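Local structure of acetylxylan esterase / glucomannan deacetylase (Cellvibrio japonicus, 2WAA) at residues A[136-141]-A[180-185]; A[228-233]-A[269-274]; A[23-28]-A[204-209]. The protein removes acetyl groups from acetylated xylan and glucomannan, contributing to the breakdown of plant cell wall polysaccharides. All coordinates share one frame; numbering follows the deposited sequence.

Interaction 1 (A[136-141]-A[180-185]); sequences LVLGDS and QLVCWG. With ACT (acetate ion), chain C.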
ATOM      1  N   LEU A 136       6.668   2.459   6.018  1.00  8.08           N
ATOM      2  CA  LEU A 136       6.214   3.054   4.766  1.00  6.77           C
ATOM      3  C   LEU A 136       6.993   2.318   3.657  1.00  6.22           C
ATOM      4  O   LEU A 136       8.207   2.319   3.674  1.00  5.85           O
ATOM      5  CB  LEU A 136       6.598   4.545   4.751  1.00  6.57           C
ATOM      6  CG  LEU A 136       6.427   5.212   3.362  1.00  6.39           C
ATOM      7  CD1 LEU A 136       4.973   5.189   2.865  1.00  8.92           C
ATOM      8  CD2 LEU A 136       6.891   6.673   3.536  1.00  8.70           C
ATOM      9  N   VAL A 137       6.297   1.774   2.659  1.00  5.68           N
ATOM     10  CA  VAL A 137       6.962   1.121   1.519  1.00  6.33           C
ATOM     11  C   VAL A 137       6.647   1.955   0.266  1.00  6.34           C
ATOM     12  O   VAL A 137       5.481   2.179  -0.057  1.00  6.95           O
ATOM     13  CB  VAL A 137       6.460  -0.293   1.291  1.00  5.85           C
ATOM     14  CG1 VAL A 137       7.323  -1.019   0.220  1.00  7.04           C
ATOM     15  CG2 VAL A 137       6.495  -1.107   2.611  1.00  8.10           C
ATOM     16  N   LEU A 138       7.697   2.357  -0.438  1.00  6.37           N
ATOM     17  CA  LEU A 138       7.560   3.206  -1.652  1.00  6.82           C
ATOM     18  C   LEU A 138       7.954   2.353  -2.864  1.00  7.07           C
ATOM     19  O   LEU A 138       8.978   1.642  -2.838  1.00  9.08           O
ATOM     20  CB  LEU A 138       8.532   4.383  -1.596  1.00  6.01           C
ATOM     21  CG  LEU A 138       8.403   5.260  -0.354  1.00  8.29           C
ATOM     22  CD1 LEU A 138       9.497   6.335  -0.261  1.00 10.08           C
ATOM     23  CD2 LEU A 138       7.030   5.875  -0.287  1.00  8.05           C
ATOM     24  N   GLY A 139       7.190   2.421  -3.938  1.00  7.84           N
ATOM     25  CA  GLY A 139       7.600   1.624  -5.074  1.00  7.57           C
ATOM     26  C   GLY A 139       6.643   1.665  -6.258  1.00  7.29           C
ATOM     27  O   GLY A 139       5.886   2.611  -6.450  1.00  7.42           O
ATOM     28  N   ASP A 140       6.704   0.602  -7.034  1.00  7.29           N
ATOM     29  CA  ASP A 140       5.923   0.485  -8.250  1.00  7.65           C
ATOM     30  C   ASP A 140       4.899  -0.651  -8.108  1.00  8.65           C
ATOM     31  O   ASP A 140       4.481  -0.954  -7.003  1.00  8.57           O
ATOM     32  CB  ASP A 140       6.897   0.284  -9.428  1.00  6.47           C
ATOM     33  CG  ASP A 140       7.859  -0.912  -9.226  1.00  9.24           C
ATOM     34  OD1 ASP A 140       7.494  -1.969  -8.617  1.00 10.02           O
ATOM     35  OD2 ASP A 140       9.029  -0.789  -9.679  1.00 10.29           O
ATOM     36  N   SER A 141       4.480  -1.278  -9.212  1.00  8.60           N
ATOM     37  CA  SER A 141       3.357  -2.224  -9.128  1.00  9.32           C
ATOM     38  C   SER A 141       3.625  -3.449  -8.272  1.00  8.19           C
ATOM     39  O   SER A 141       2.660  -4.039  -7.774  1.00  8.18           O
ATOM     40  CB  SER A 141       2.892  -2.752 -10.530  1.00  9.19           C
ATOM     41  OG  SER A 141       3.918  -3.585 -11.049  1.00 13.45           O
ATOM     42  N   GLN A 180       2.043   1.663   5.431  1.00  6.56           N
ATOM     43  CA  GLN A 180       1.404   2.335   4.270  1.00  6.49           C
ATOM     44  C   GLN A 180       2.163   1.933   3.010  1.00  6.54           C
ATOM     45  O   GLN A 180       3.408   1.858   3.015  1.00  6.54           O
ATOM     46  CB  GLN A 180       1.484   3.843   4.395  1.00  7.31           C
ATOM     47  CG  GLN A 180       0.685   4.394   5.563  1.00  7.87           C
ATOM     48  CD  GLN A 180       0.437   5.881   5.367  1.00  9.59           C
ATOM     49  OE1 GLN A 180       1.148   6.571   4.592  1.00  9.32           O
ATOM     50  NE2 GLN A 180      -0.572   6.384   6.054  1.00  9.70           N
ATOM     51  N   LEU A 181       1.410   1.648   1.954  1.00  6.81           N
ATOM     52  CA  LEU A 181       1.989   1.404   0.631  1.00  6.46           C
ATOM     53  C   LEU A 181       1.788   2.695  -0.201  1.00  6.30           C
ATOM     54  O   LEU A 181       0.637   3.209  -0.307  1.00  7.27           O
ATOM     55  CB  LEU A 181       1.265   0.235  -0.038  1.00  6.67           C
ATOM     56  CG  LEU A 181       1.216  -1.060   0.766  1.00  5.85           C
ATOM     57  CD1 LEU A 181       0.489  -2.152  -0.049  1.00  6.62           C
ATOM     58  CD2 LEU A 181       2.641  -1.574   1.218  1.00  6.09           C
ATOM     59  N   VAL A 182       2.875   3.259  -0.738  1.00  6.06           N
ATOM     60  CA  VAL A 182       2.771   4.492  -1.548  1.00  5.57           C
ATOM     61  C   VAL A 182       3.510   4.123  -2.825  1.00  6.50           C
ATOM     62  O   VAL A 182       4.734   4.175  -2.883  1.00  7.14           O
ATOM     63  CB  VAL A 182       3.377   5.718  -0.813  1.00  7.68           C
ATOM     64  CG1 VAL A 182       3.506   6.953  -1.756  1.00  7.76           C
ATOM     65  CG2 VAL A 182       2.476   6.083   0.378  1.00  6.82           C
ATOM     66  N   CYS A 183       2.747   3.687  -3.819  1.00  7.21           N
ATOM     67  CA  CYS A 183       3.310   3.011  -4.988  1.00  7.21           C
ATOM     68  C   CYS A 183       2.369   3.297  -6.152  1.00  7.80           C
ATOM     69  O   CYS A 183       1.180   3.600  -5.951  1.00  6.53           O
ATOM     70  CB  CYS A 183       3.444   1.514  -4.732  1.00  7.41           C
ATOM     71  SG  CYS A 183       1.891   0.806  -4.023  1.00 13.17           S
ATOM     72  N   TRP A 184       2.889   3.184  -7.368  1.00  6.98           N
ATOM     73  CA  TRP A 184       2.064   3.421  -8.559  1.00  7.80           C
ATOM     74  C   TRP A 184       2.605   2.553  -9.679  1.00  7.90           C
ATOM     75  O   TRP A 184       3.789   2.694 -10.076  1.00  9.06           O
ATOM     76  CB  TRP A 184       2.138   4.907  -8.952  1.00  9.02           C
ATOM     77  CG  TRP A 184       0.979   5.351  -9.817  1.00  9.39           C
ATOM     78  CD1 TRP A 184       0.682   4.903 -11.058  1.00  8.82           C
ATOM     79  CD2 TRP A 184       0.006   6.346  -9.500  1.00  8.54           C
ATOM     80  NE1 TRP A 184      -0.428   5.544 -11.556  1.00 10.09           N
ATOM     81  CE2 TRP A 184      -0.872   6.428 -10.596  1.00  8.74           C
ATOM     82  CE3 TRP A 184      -0.231   7.147  -8.378  1.00  9.38           C
ATOM     83  CZ2 TRP A 184      -1.951   7.304 -10.623  1.00 11.95           C
ATOM     84  CZ3 TRP A 184      -1.323   8.010  -8.396  1.00 11.47           C
ATOM     85  CH2 TRP A 184      -2.170   8.079  -9.516  1.00 10.56           C
ATOM     86  N   GLY A 185       1.779   1.665 -10.209  1.00  8.03           N
ATOM     87  CA  GLY A 185       2.258   0.817 -11.305  1.00  8.17           C
ATOM     88  C   GLY A 185       2.790   1.586 -12.509  1.00  8.50           C
ATOM     89  O   GLY A 185       2.214   2.601 -12.940  1.00  7.14           O
TER
HETATM   90  C   ACT C1343       5.603  -2.145 -12.670  1.00 15.00           C
HETATM   91  O   ACT C1343       4.868  -2.583 -13.623  1.00 15.14           O
HETATM   92  OXT ACT C1343       5.194  -1.102 -12.108  1.00 13.71           O
HETATM   93  CH3 ACT C1343       6.876  -2.812 -12.221  1.00 15.63           C
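Leu136–Gly139 and Gln180–Cys183 belong to the two parallel strands of a beta-alpha-beta unit whose crossover carries helix 167-174, in the central sheet of the SGNH hydrolase domain. Val137 sits between two nearly straight bonds, its N to Gln180 O (2.9 Å) and its O to Val182 N (2.9 Å). Toward the Gly-Asp-Ser motif the pairing grows longer and more bent: Gly139 N reaches Val182 O at 3.2 Å, and Trp184 N reaches Gly139 O at 3.2 Å, both donors tilted from the carbonyl planes. On one face, Leu138 CD2 lies alongside Val182 CB at 3.7 Å. Leu136 chi1 (168°) puts CG beside the carbonyl carbon, from where CD1 crosses to Val182 CG2 at 3.6 Å. Val137 and Leu181 lie side by side on the other face, where Cys183 also forms a disulfide with Cys144.

Farther along the chain, Ser141, the inferred nucleophile, donates its N-H to OXT of an acetate, probably from the crystallisation liquor, at 3.0 Å. Gly186 N, Asn236 ND2 and His316 NE2 also bond the acetate. The convergence of Ser141 N with Gly186 and Asn236 is consistent with an oxyanion hole set at the carboxyl end of the sheet.

Interaction 2 (A[228-233]-A[269-274]); sequences LIISAI and VLTEGA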
ATOM      1  N   LEU A 228      10.379   3.013   9.800  1.00  7.63           N
ATOM      2  CA  LEU A 228      11.162   2.434   8.693  1.00  7.91           C
ATOM      3  C   LEU A 228      10.507   2.777   7.358  1.00  8.14           C
ATOM      4  O   LEU A 228       9.286   2.614   7.190  1.00  7.47           O
ATOM      5  CB  LEU A 228      11.201   0.932   8.836  1.00  8.33           C
ATOM      6  CG  LEU A 228      11.566   0.089   7.611  1.00  8.15           C
ATOM      7  CD1 LEU A 228      13.004   0.287   7.253  1.00  8.81           C
ATOM      8  CD2 LEU A 228      11.354  -1.409   7.891  1.00  8.06           C
ATOM      9  N   ILE A 229      11.329   3.250   6.415  1.00  7.01           N
ATOM     10  CA  ILE A 229      10.890   3.519   5.064  1.00  8.01           C
ATOM     11  C   ILE A 229      11.674   2.591   4.124  1.00  7.06           C
ATOM     12  O   ILE A 229      12.904   2.579   4.121  1.00  8.94           O
ATOM     13  CB  ILE A 229      11.129   4.975   4.649  1.00  9.06           C
ATOM     14  CG1 ILE A 229      10.456   5.915   5.656  1.00  8.81           C
ATOM     15  CG2 ILE A 229      10.673   5.186   3.168  1.00  9.56           C
ATOM     16  CD1 ILE A 229      10.686   7.333   5.394  1.00  9.98           C
ATOM     17  N   ILE A 230      10.962   1.826   3.326  1.00  6.05           N
ATOM     18  CA  ILE A 230      11.640   0.983   2.329  1.00  6.97           C
ATOM     19  C   ILE A 230      11.409   1.616   0.994  1.00  7.51           C
ATOM     20  O   ILE A 230      10.253   1.838   0.636  1.00  8.91           O
ATOM     21  CB  ILE A 230      11.007  -0.420   2.327  1.00  6.11           C
ATOM     22  CG1 ILE A 230      11.212  -1.023   3.734  1.00  8.88           C
ATOM     23  CG2 ILE A 230      11.672  -1.345   1.229  1.00  8.97           C
ATOM     24  CD1 ILE A 230      10.351  -2.213   4.001  1.00  8.88           C
ATOM     25  N   SER A 231      12.469   1.854   0.220  1.00  7.57           N
ATOM     26  CA  SER A 231      12.243   2.341  -1.139  1.00  8.57           C
ATOM     27  C   SER A 231      12.656   1.243  -2.117  1.00  8.91           C
ATOM     28  O   SER A 231      13.827   0.884  -2.158  1.00  9.39           O
ATOM     29  CB  SER A 231      13.099   3.579  -1.389  1.00 10.00           C
ATOM     30  OG  SER A 231      12.824   4.045  -2.704  1.00 11.65           O
ATOM     31  N   ALA A 232      11.688   0.710  -2.865  1.00  8.90           N
ATOM     32  CA  ALA A 232      11.864  -0.407  -3.801  1.00  8.56           C
ATOM     33  C   ALA A 232      11.544   0.068  -5.233  1.00  8.69           C
ATOM     34  O   ALA A 232      11.076  -0.733  -6.075  1.00 10.04           O
ATOM     35  CB  ALA A 232      10.909  -1.543  -3.381  1.00  8.77           C
ATOM     36  N   ILE A 233      11.872   1.325  -5.549  1.00  8.42           N
ATOM     37  CA  ILE A 233      11.541   1.882  -6.876  1.00  8.17           C
ATOM     38  C   ILE A 233      12.666   1.502  -7.832  1.00  8.65           C
ATOM     39  O   ILE A 233      13.787   1.167  -7.387  1.00  9.39           O
ATOM     40  CB  ILE A 233      11.390   3.427  -6.787  1.00  7.79           C
ATOM     41  CG1 ILE A 233      10.744   3.997  -8.035  1.00  7.74           C
ATOM     42  CG2 ILE A 233      12.762   4.095  -6.501  1.00  8.33           C
ATOM     43  CD1 ILE A 233       9.175   3.709  -8.079  1.00  7.43           C
ATOM     44  N   VAL A 269      15.631   2.158   4.014  1.00  9.65           N
ATOM     45  CA  VAL A 269      16.255   0.969   3.415  1.00  9.03           C
ATOM     46  C   VAL A 269      15.982   0.998   1.916  1.00  9.06           C
ATOM     47  O   VAL A 269      14.815   1.056   1.509  1.00  9.63           O
ATOM     48  CB  VAL A 269      15.711  -0.324   4.063  1.00  8.27           C
ATOM     49  CG1 VAL A 269      16.288  -1.545   3.376  1.00  9.03           C
ATOM     50  CG2 VAL A 269      16.121  -0.356   5.518  1.00 10.04           C
ATOM     51  N   LEU A 270      17.043   0.968   1.090  1.00  8.89           N
ATOM     52  CA  LEU A 270      16.884   1.004  -0.338  1.00  8.33           C
ATOM     53  C   LEU A 270      17.046  -0.396  -0.881  1.00  9.57           C
ATOM     54  O   LEU A 270      17.875  -1.168  -0.401  1.00  9.61           O
ATOM     55  CB  LEU A 270      17.942   1.917  -0.999  1.00  8.04           C
ATOM     56  CG  LEU A 270      18.052   3.298  -0.348  1.00  8.26           C
ATOM     57  CD1 LEU A 270      19.083   4.145  -1.079  1.00  7.82           C
ATOM     58  CD2 LEU A 270      16.700   3.955  -0.419  1.00  7.95           C
ATOM     59  N   THR A 271      16.251  -0.733  -1.882  1.00  9.74           N
ATOM     60  CA  THR A 271      16.396  -2.056  -2.495  1.00 10.66           C
ATOM     61  C   THR A 271      16.026  -1.967  -3.974  1.00  9.60           C
ATOM     62  O   THR A 271      15.198  -1.132  -4.355  1.00  8.58           O
ATOM     63  CB  THR A 271      15.486  -3.114  -1.758  1.00 12.52           C
ATOM     64  OG1 THR A 271      15.641  -4.361  -2.430  1.00 15.66           O
ATOM     65  CG2 THR A 271      14.059  -2.751  -1.890  1.00 10.50           C
ATOM     66  N   GLU A 272      16.636  -2.805  -4.815  1.00  9.34           N
ATOM     67  CA  GLU A 272      16.366  -2.743  -6.260  1.00 10.00           C
ATOM     68  C   GLU A 272      15.068  -3.427  -6.680  1.00  9.52           C
ATOM     69  O   GLU A 272      14.643  -3.312  -7.801  1.00 10.44           O
ATOM     70  CB  GLU A 272      17.549  -3.349  -7.049  1.00 11.59           C
ATOM     71  CG  GLU A 272      17.707  -4.865  -6.935  1.00 11.68           C
ATOM     72  CD  GLU A 272      18.536  -5.320  -5.743  1.00 15.02           C
ATOM     73  OE1 GLU A 272      18.743  -4.553  -4.781  1.00 14.09           O
ATOM     74  OE2 GLU A 272      18.979  -6.490  -5.754  1.00 19.07           O
ATOM     75  N   GLY A 273      14.483  -4.206  -5.789  1.00  9.60           N
ATOM     76  CA  GLY A 273      13.257  -4.905  -6.134  1.00 10.79           C
ATOM     77  C   GLY A 273      13.499  -6.250  -6.833  1.00 10.64           C
ATOM     78  O   GLY A 273      14.655  -6.657  -7.113  1.00 11.54           O
ATOM     79  N   ALA A 274      12.402  -6.928  -7.122  1.00  9.45           N
ATOM     80  CA  ALA A 274      12.455  -8.311  -7.587  1.00  9.85           C
ATOM     81  C   ALA A 274      12.399  -8.528  -9.088  1.00  9.55           C
ATOM     82  O   ALA A 274      12.650  -9.650  -9.536  1.00  9.35           O
ATOM     83  CB  ALA A 274      11.302  -9.097  -6.968  1.00 10.72           C
TER
HETATM   84  O   HOH W   1      12.123  -1.825  -8.445  1.00 12.42           O
HETATM   85  O   HOH W   2      15.373   1.470  -5.234  1.00 10.16           O
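The flat groups here are the peptide groups of the two strands, Ile229, Ser231 and Val269 among them, which make up a sheet with the side chains of Ile230 and Val269 on one face and those of Ser231 and Leu270 on the other. Between the strands, N-H and C=O meet nearly head-on: Val269 N donates to Ile229 O at 2.8 Å, Ser231 N to Val269 O at 2.8 Å, and Thr271 N to Ser231 O at 2.9 Å. Val269 is thus gripped through both its N and its O. On its face, Val269 CG2 touches Leu228 CD1 at 3.6 Å, the two side chains crossing at a slant; helix 319-337 packs on Leu228 and Ile230 there.

This is the pairing of strands 228-231 and 267-270 in the five-stranded parallel sheet of the SGNH fold, with helix 245-262 on the connection between them. On the other face Leu270 CD2 rests against Ser231 CB at 3.7 Å. Ser231 OG, anti to its backbone N (chi1 -178°), bonds Tyr252 OH of that connecting helix.

Next along, Thr271 CG2 packs on Ala232 CB at 3.7 Å, and the backbones part enough to admit water. One water lies between Ile233 O and Thr271 O, 2.7 Å from the former; a second joins Ala232 O to Glu272 O. The Glu272 carboxylate forms a salt bridge with Lys281 and a hydrogen bond with Tyr302.

Interaction 3 (A[23-28]-A[204-209]); sequences MGRTHI and DFYQFT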
ATOM      1  N   MET A  23      -5.649   2.656   8.631  1.00  7.65           N
ATOM      2  CA  MET A  23      -4.209   2.510   8.396  1.00  7.85           C
ATOM      3  C   MET A  23      -4.020   2.713   6.893  1.00  7.87           C
ATOM      4  O   MET A  23      -4.643   2.011   6.099  1.00  9.33           O
ATOM      5  CB  MET A  23      -3.739   1.101   8.804  1.00  7.77           C
ATOM      6  CG  MET A  23      -2.163   0.950   8.621  1.00  8.02           C
ATOM      7  SD  MET A  23      -1.697  -0.734   9.031  1.00  9.95           S
ATOM      8  CE  MET A  23      -2.192  -1.682   7.583  1.00 10.56           C
ATOM      9  N   GLY A  24      -3.191   3.670   6.485  1.00  7.16           N
ATOM     10  CA  GLY A  24      -3.030   3.950   5.029  1.00  6.95           C
ATOM     11  C   GLY A  24      -3.536   5.358   4.747  1.00  7.47           C
ATOM     12  O   GLY A  24      -4.268   5.950   5.561  1.00  7.35           O
ATOM     13  N   ARG A  25      -3.135   5.930   3.624  1.00  6.74           N
ATOM     14  CA  ARG A  25      -3.550   7.286   3.306  1.00  6.38           C
ATOM     15  C   ARG A  25      -5.022   7.446   2.910  1.00  6.55           C
ATOM     16  O   ARG A  25      -5.506   6.781   1.977  1.00  5.95           O
ATOM     17  CB  ARG A  25      -2.682   7.825   2.174  1.00  6.75           C
ATOM     18  CG  ARG A  25      -1.222   7.967   2.632  1.00  5.03           C
ATOM     19  CD  ARG A  25      -0.370   8.725   1.588  1.00  8.39           C
ATOM     20  NE  ARG A  25       1.031   8.825   1.988  1.00  8.03           N
ATOM     21  CZ  ARG A  25       1.966   9.446   1.259  1.00  8.15           C
ATOM     22  NH1 ARG A  25       1.642  10.060   0.146  1.00  8.03           N
ATOM     23  NH2 ARG A  25       3.230   9.492   1.669  1.00  8.57           N
ATOM     24  N   THR A  26      -5.710   8.359   3.589  1.00  7.46           N
ATOM     25  CA  THR A  26      -7.095   8.685   3.243  1.00  7.28           C
ATOM     26  C   THR A  26      -7.274  10.216   3.163  1.00  8.63           C
ATOM     27  O   THR A  26      -6.576  10.975   3.854  1.00  8.41           O
ATOM     28  CB  THR A  26      -8.089   8.124   4.296  1.00  8.86           C
ATOM     29  OG1 THR A  26      -7.806   8.709   5.590  1.00  8.10           O
ATOM     30  CG2 THR A  26      -7.985   6.584   4.363  1.00  7.70           C
ATOM     31  N   HIS A  27      -8.218  10.657   2.332  1.00  9.05           N
ATOM     32  CA  HIS A  27      -8.593  12.067   2.262  1.00  9.23           C
ATOM     33  C   HIS A  27      -9.943  12.220   2.991  1.00  9.22           C
ATOM     34  O   HIS A  27     -10.866  11.452   2.739  1.00  9.33           O
ATOM     35  CB  HIS A  27      -8.762  12.494   0.824  1.00  9.49           C
ATOM     36  CG  HIS A  27      -9.070  13.953   0.703  1.00 12.29           C
ATOM     37  ND1 HIS A  27      -8.117  14.919   0.922  1.00 13.53           N
ATOM     38  CD2 HIS A  27     -10.238  14.608   0.484  1.00 16.17           C
ATOM     39  CE1 HIS A  27      -8.673  16.118   0.793  1.00 18.32           C
ATOM     40  NE2 HIS A  27      -9.957  15.955   0.527  1.00 16.12           N
ATOM     41  N   ILE A  28     -10.021  13.166   3.930  1.00  7.78           N
ATOM     42  CA  ILE A  28     -11.237  13.349   4.708  1.00  9.80           C
ATOM     43  C   ILE A  28     -12.072  14.405   3.987  1.00 10.14           C
ATOM     44  O   ILE A  28     -11.618  15.577   3.824  1.00 10.19           O
ATOM     45  CB  ILE A  28     -10.922  13.858   6.102  1.00  9.25           C
ATOM     46  CG1 ILE A  28      -9.997  12.864   6.824  1.00 11.68           C
ATOM     47  CG2 ILE A  28     -12.248  14.053   6.921  1.00 10.62           C
ATOM     48  CD1 ILE A  28      -9.541  13.390   8.204  1.00 14.77           C
ATOM     49  N   ASP A 204       7.082  12.748  -6.840  1.00  9.38           N
ATOM     50  CA  ASP A 204       5.837  13.509  -7.010  1.00  9.82           C
ATOM     51  C   ASP A 204       4.673  12.853  -6.290  1.00  9.35           C
ATOM     52  O   ASP A 204       4.078  13.468  -5.405  1.00  9.88           O
ATOM     53  CB  ASP A 204       5.495  13.679  -8.502  1.00  9.26           C
ATOM     54  CG  ASP A 204       6.638  14.328  -9.252  1.00 13.69           C
ATOM     55  OD1 ASP A 204       7.004  15.434  -8.877  1.00 13.97           O
ATOM     56  OD2 ASP A 204       7.208  13.740 -10.170  1.00 11.85           O
ATOM     57  N   PHE A 205       4.383  11.592  -6.608  1.00  9.06           N
ATOM     58  CA  PHE A 205       3.192  10.987  -5.977  1.00  9.42           C
ATOM     59  C   PHE A 205       3.388  10.658  -4.517  1.00  9.24           C
ATOM     60  O   PHE A 205       2.413  10.484  -3.794  1.00  9.46           O
ATOM     61  CB  PHE A 205       2.559   9.810  -6.784  1.00  9.76           C
ATOM     62  CG  PHE A 205       3.428   8.557  -6.869  1.00  8.71           C
ATOM     63  CD1 PHE A 205       3.516   7.652  -5.795  1.00  7.98           C
ATOM     64  CD2 PHE A 205       4.121   8.261  -8.058  1.00  9.81           C
ATOM     65  CE1 PHE A 205       4.333   6.486  -5.900  1.00  8.96           C
ATOM     66  CE2 PHE A 205       4.940   7.102  -8.171  1.00  9.83           C
ATOM     67  CZ  PHE A 205       5.023   6.209  -7.082  1.00  9.65           C
ATOM     68  N   TYR A 206       4.633  10.575  -4.071  1.00  9.09           N
ATOM     69  CA  TYR A 206       4.912  10.414  -2.648  1.00 10.16           C
ATOM     70  C   TYR A 206       4.284  11.578  -1.841  1.00  9.83           C
ATOM     71  O   TYR A 206       4.028  11.451  -0.640  1.00 10.45           O
ATOM     72  CB  TYR A 206       6.419  10.385  -2.423  1.00 11.09           C
ATOM     73  CG  TYR A 206       6.854  10.841  -1.051  1.00  9.65           C
ATOM     74  CD1 TYR A 206       6.797   9.992   0.033  1.00 12.72           C
ATOM     75  CD2 TYR A 206       7.370  12.118  -0.870  1.00 11.54           C
ATOM     76  CE1 TYR A 206       7.249  10.418   1.320  1.00  9.73           C
ATOM     77  CE2 TYR A 206       7.808  12.562   0.387  1.00 11.70           C
ATOM     78  CZ  TYR A 206       7.736  11.700   1.473  1.00 12.56           C
ATOM     79  OH  TYR A 206       8.177  12.151   2.706  1.00 12.98           O
ATOM     80  N   GLN A 207       4.046  12.712  -2.514  1.00  9.41           N
ATOM     81  CA  GLN A 207       3.462  13.866  -1.844  1.00 10.73           C
ATOM     82  C   GLN A 207       1.938  13.853  -1.799  1.00 10.51           C
ATOM     83  O   GLN A 207       1.351  14.709  -1.139  1.00 12.04           O
ATOM     84  CB  GLN A 207       3.900  15.195  -2.537  1.00 11.11           C
ATOM     85  CG  GLN A 207       5.439  15.480  -2.502  1.00 12.10           C
ATOM     86  CD  GLN A 207       6.053  15.748  -1.089  1.00 20.42           C
ATOM     87  OE1 GLN A 207       5.356  15.789  -0.039  1.00 23.26           O
ATOM     88  NE2 GLN A 207       7.407  15.893  -1.057  1.00 20.11           N
ATOM     89  N   PHE A 208       1.293  12.908  -2.481  1.00  9.74           N
ATOM     90  CA  PHE A 208      -0.156  12.997  -2.689  1.00  9.47           C
ATOM     91  C   PHE A 208      -0.896  12.063  -1.781  1.00  9.99           C
ATOM     92  O   PHE A 208      -0.486  10.921  -1.574  1.00  9.16           O
ATOM     93  CB  PHE A 208      -0.485  12.570  -4.129  1.00 10.99           C
ATOM     94  CG  PHE A 208       0.161  13.426  -5.194  1.00 12.11           C
ATOM     95  CD1 PHE A 208       0.478  14.753  -4.923  1.00 18.13           C
ATOM     96  CD2 PHE A 208       0.366  12.913  -6.468  1.00 15.98           C
ATOM     97  CE1 PHE A 208       1.038  15.559  -5.930  1.00 21.76           C
ATOM     98  CE2 PHE A 208       0.940  13.720  -7.472  1.00 17.87           C
ATOM     99  CZ  PHE A 208       1.253  15.012  -7.204  1.00 17.66           C
ATOM    100  N   THR A 209      -2.039  12.498  -1.268  1.00  8.84           N
ATOM    101  CA  THR A 209      -2.824  11.559  -0.482  1.00  9.37           C
ATOM    102  C   THR A 209      -3.408  10.454  -1.365  1.00  9.74           C
ATOM    103  O   THR A 209      -3.537   9.272  -0.957  1.00  8.90           O
ATOM    104  CB  THR A 209      -3.984  12.321   0.168  1.00  8.90           C
ATOM    105  OG1 THR A 209      -3.429  13.304   1.055  1.00  8.80           O
ATOM    106  CG2 THR A 209      -4.897  11.372   0.956  1.00  9.12           C
TER
HETATM  107  O   HOH W   3      -4.911   6.836  -0.700  1.00  7.16           O
HETATM  108  O   HOH W   4      -5.528  14.713   2.087  1.00 14.76           O
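A type I turn from Phe205 to Phe208, closed by Phe208 N to Phe205 O and overlapping helix 202-205, offers its carbonyls Tyr206 O and Phe208 O to Arg25 in the loop that leads to strand 27-28. The Arg25 chain is extended from CG to NE, and the guanidinium grips Tyr206 O end-on through NH1 and NH2. NH1 donates to Tyr206 O at 2.9 Å and to Phe208 O at 2.9 Å, and NH2 adds a second bond to Tyr206 O at 3.1 Å. Both oxygens lie close to the guanidinium plane, but NH1 stands well above the plane of each carbonyl, whereas NH2 is tilted only 16° from that of Tyr206. The Tyr206 ring is inclined to the guanidinium by 56°; its OH bonds His263. Arg25 also has a cation-pi partner in Trp219 and a weak bond from NE to Gln180 OE1.

Further along, Thr209 CG2, anti to its own backbone N, presses on Thr26 O at 3.4 Å and on His27 CB at 4.0 Å. Two waters complete the junction: one donates to Arg25 O (2.7 Å) and to Thr209 O, the other bridges His27 ND1, at the ring edge, and Thr209 OG1.

The contact joins the CE2 N-terminal region to the esterase region. The neighbouring carbonyls, amide oxygen and indole would be expected to stabilise the buried Arg25 charge.

In the fold
All three contacts are largely buried; interaction 3 is the least uniformly so, with five of its eight touching residues buried. Interactions 1 and 2 are neighbouring parts of one parallel sheet: strands 133-139 and 228-231 lie side by side, with Leu136 O and Leu138 N probably bonded to Ile230, and Ile233 packing against Gly139. Both rely on backbone bonds and aliphatic side chains; interaction 1 runs on into the probable catalytic site, where an acetate is bound, interaction 2 into water-bridged carbonyls. Interaction 3 joins the CE2 N-terminal region to the esterase region, through an arginine, carbonyls and waters. It touches interaction 1, with Arg25 against Gln180 and Val182, but makes no contact with interaction 2.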